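Local coordinates for secreted protein (Streptomyces lividans TK24, PDB 5LXZ) that probably works as a mononuclear copper-radical oxidase of the galactose oxidase (AA5) family, oxidising its substrate at a single copper ion paired with a protein radical, at residues 407-412 against 460-465. The protein carries 1 engineered substitution. Sequence-based numbering, arbitrary orientation.
Sequences YPQASI and YHSGSI. With CU (copper (II) ion), chain B.
Ser464 OG is the best-held polar atom here, gripped twice: by Ser411 OG at 2.7 Å, where either hydroxyl could be the donor, and by a water at 2.8 Å. That water also accepts from Ala410 N, 3.0 Å away, tying the Ser464 hydroxyl to the other strand's backbone. Strands 409-412 and 462-466 are edge strands of four-stranded antiparallel blades, neighbours in the kelch-type β-propeller; the blade of 462-466 is completed by 14-18. They run nearly parallel, 12° apart, but with axes 6.2 Å apart at their closest they meet through side chains and water. Ser464 OG sits between its own N and carbonyl carbon, the crowded position (chi1 65°), which turns it toward Ser411.

Next along, Gln409 CG, beside the backbone N (chi1 -66°), lies against the Gly463 carbonyl, and a bend at chi2 swings the amide so that NE2 lies beside Ser462 CB. NE2 gives a weak bond back to Tyr407 O, while OE1 takes a hydrogen bond from Arg458.

The chain before strand 462-465 reaches the copper. Tyr460 N lies over the centre of the Tyr407 ring, and Tyr460 CB makes a CH-π contact with the same ring, 4.2 Å from its centroid. The two tyrosine rings cross obliquely, and Tyr407 OH is hydrogen-bonded to Arg428 N. An alanine at Tyr407 would remove the ring under Tyr460 N and CB and the hydroxyl that meets Arg428 N, and would probably leave the chain leading to His461 less firmly placed.

His461, Tyr248, His548 and a water bind the copper; Tyr460 OH stands farther off, 2.8 Å from it, and is hydrogen-bonded to the ligand atom Tyr248 OH. Asp478 holds His461 ND1, probably helping to orient the imidazole, whose NE2 binds the copper at 2.0 Å.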
loop_
_atom_site.group_PDB
_atom_site.type_symbol
_atom_site.label_atom_id
_atom_site.label_comp_id
_atom_site.label_asym_id
_atom_site.label_seq_id
_atom_site.Cartn_x
_atom_site.Cartn_y
_atom_site.Cartn_z
ATOM N N TYR A 407 6.584 -7.615 -3.830
ATOM C CA TYR A 407 5.416 -7.824 -2.980
ATOM C C TYR A 407 5.667 -8.484 -1.612
ATOM O O TYR A 407 4.760 -9.110 -1.097
ATOM C CB TYR A 407 4.279 -8.605 -3.667
ATOM C CG TYR A 407 4.100 -8.359 -5.129
ATOM C CD1 TYR A 407 3.476 -7.206 -5.618
ATOM C CD2 TYR A 407 4.479 -9.319 -6.034
ATOM C CE1 TYR A 407 3.299 -7.004 -6.979
ATOM C CE2 TYR A 407 4.303 -9.093 -7.388
ATOM C CZ TYR A 407 3.669 -7.962 -7.846
ATOM O OH TYR A 407 3.491 -7.789 -9.226
ATOM N N PRO A 408 6.863 -8.392 -1.020
ATOM C CA PRO A 408 6.995 -9.078 0.276
ATOM C C PRO A 408 6.048 -8.486 1.286
ATOM O O PRO A 408 5.850 -7.239 1.338
ATOM C CB PRO A 408 8.444 -8.780 0.696
ATOM C CG PRO A 408 8.728 -7.474 0.017
ATOM C CD PRO A 408 8.004 -7.521 -1.308
ATOM N N GLN A 409 5.416 -9.370 2.064
ATOM C CA GLN A 409 4.643 -8.932 3.240
ATOM C C GLN A 409 5.611 -8.620 4.364
ATOM O O GLN A 409 6.659 -9.262 4.486
ATOM C CB GLN A 409 3.664 -10.010 3.662
ATOM C CG GLN A 409 2.547 -10.294 2.666
ATOM C CD GLN A 409 2.845 -11.429 1.688
ATOM O OE1 GLN A 409 2.914 -12.595 2.093
ATOM N NE2 GLN A 409 3.021 -11.117 0.418
ATOM N N ALA A 410 5.308 -7.624 5.204
ATOM C CA ALA A 410 6.171 -7.212 6.275
ATOM C C ALA A 410 5.386 -6.656 7.421
ATOM O O ALA A 410 4.680 -5.652 7.248
ATOM C CB ALA A 410 7.241 -6.259 5.811
ATOM N N SER A 411 5.424 -7.334 8.563
ATOM C CA SER A 411 4.628 -6.960 9.728
ATOM C C SER A 411 5.520 -6.884 10.953
ATOM O O SER A 411 6.285 -7.813 11.218
ATOM C CB SER A 411 3.532 -8.000 9.976
ATOM O OG SER A 411 2.372 -7.762 9.149
ATOM N N ILE A 412 5.425 -5.799 11.702
ATOM C CA ILE A 412 6.123 -5.644 12.974
ATOM C C ILE A 412 5.497 -6.561 14.019
ATOM O O ILE A 412 4.268 -6.665 14.114
ATOM C CB ILE A 412 6.012 -4.206 13.467
ATOM C CG1 ILE A 412 6.668 -3.233 12.465
ATOM C CG2 ILE A 412 6.626 -4.058 14.839
ATOM C CD1 ILE A 412 6.316 -1.795 12.787
ATOM N N TYR A 460 1.051 -10.101 -5.916
ATOM C CA TYR A 460 0.204 -8.895 -6.049
ATOM C C TYR A 460 -1.075 -9.038 -5.275
ATOM O O TYR A 460 -1.632 -10.128 -5.166
ATOM C CB TYR A 460 -0.110 -8.773 -7.543
ATOM C CG TYR A 460 -0.838 -7.577 -8.014
ATOM C CD1 TYR A 460 -0.379 -6.328 -7.676
ATOM C CD2 TYR A 460 -1.913 -7.708 -8.866
ATOM C CE1 TYR A 460 -1.006 -5.204 -8.177
ATOM C CE2 TYR A 460 -2.563 -6.569 -9.364
ATOM C CZ TYR A 460 -2.085 -5.350 -8.991
ATOM O OH TYR A 460 -2.713 -4.213 -9.475
ATOM N N HIS A 461 -1.545 -7.934 -4.677
ATOM C CA HIS A 461 -2.827 -7.924 -3.973
ATOM C C HIS A 461 -2.848 -8.857 -2.780
ATOM O O HIS A 461 -3.853 -9.553 -2.576
ATOM C CB HIS A 461 -3.980 -8.231 -4.919
ATOM C CG HIS A 461 -4.304 -7.122 -5.868
ATOM N ND1 HIS A 461 -5.074 -7.310 -6.992
ATOM C CD2 HIS A 461 -4.013 -5.798 -5.827
ATOM C CE1 HIS A 461 -5.223 -6.167 -7.623
ATOM N NE2 HIS A 461 -4.602 -5.234 -6.935
ATOM N N SER A 462 -1.788 -8.808 -1.979
ATOM C CA SER A 462 -1.665 -9.562 -0.736
ATOM C C SER A 462 -1.440 -8.629 0.419
ATOM O O SER A 462 -1.373 -7.371 0.254
ATOM C CB SER A 462 -0.502 -10.555 -0.817
ATOM O OG SER A 462 -0.613 -11.386 -1.936
ATOM N N GLY A 463 -1.358 -9.201 1.630
ATOM C CA GLY A 463 -0.958 -8.406 2.760
ATOM C C GLY A 463 -0.915 -9.219 4.024
ATOM O O GLY A 463 -1.167 -10.423 3.983
ATOM N N SER A 464 -0.598 -8.554 5.135
ATOM C CA SER A 464 -0.473 -9.220 6.420
ATOM C C SER A 464 -0.838 -8.275 7.533
ATOM O O SER A 464 -0.618 -7.051 7.436
ATOM C CB SER A 464 0.906 -9.821 6.628
ATOM O OG SER A 464 1.919 -8.841 6.702
ATOM N N ILE A 465 -1.418 -8.843 8.588
ATOM C CA ILE A 465 -1.933 -8.095 9.729
ATOM C C ILE A 465 -1.549 -8.807 11.030
ATOM O O ILE A 465 -1.919 -9.978 11.223
ATOM C CB ILE A 465 -3.496 -8.082 9.673
ATOM C CG1 ILE A 465 -4.010 -7.552 8.320
ATOM C CG2 ILE A 465 -4.105 -7.354 10.862
ATOM C CD1 ILE A 465 -3.778 -6.086 8.166
HETATM CU CU CU B . -4.336 -3.274 -7.375
HETATM O O HOH W 1 2.471 -6.771 4.924
HETATM O O HOH W 2 -5.311 -3.316 -9.330
#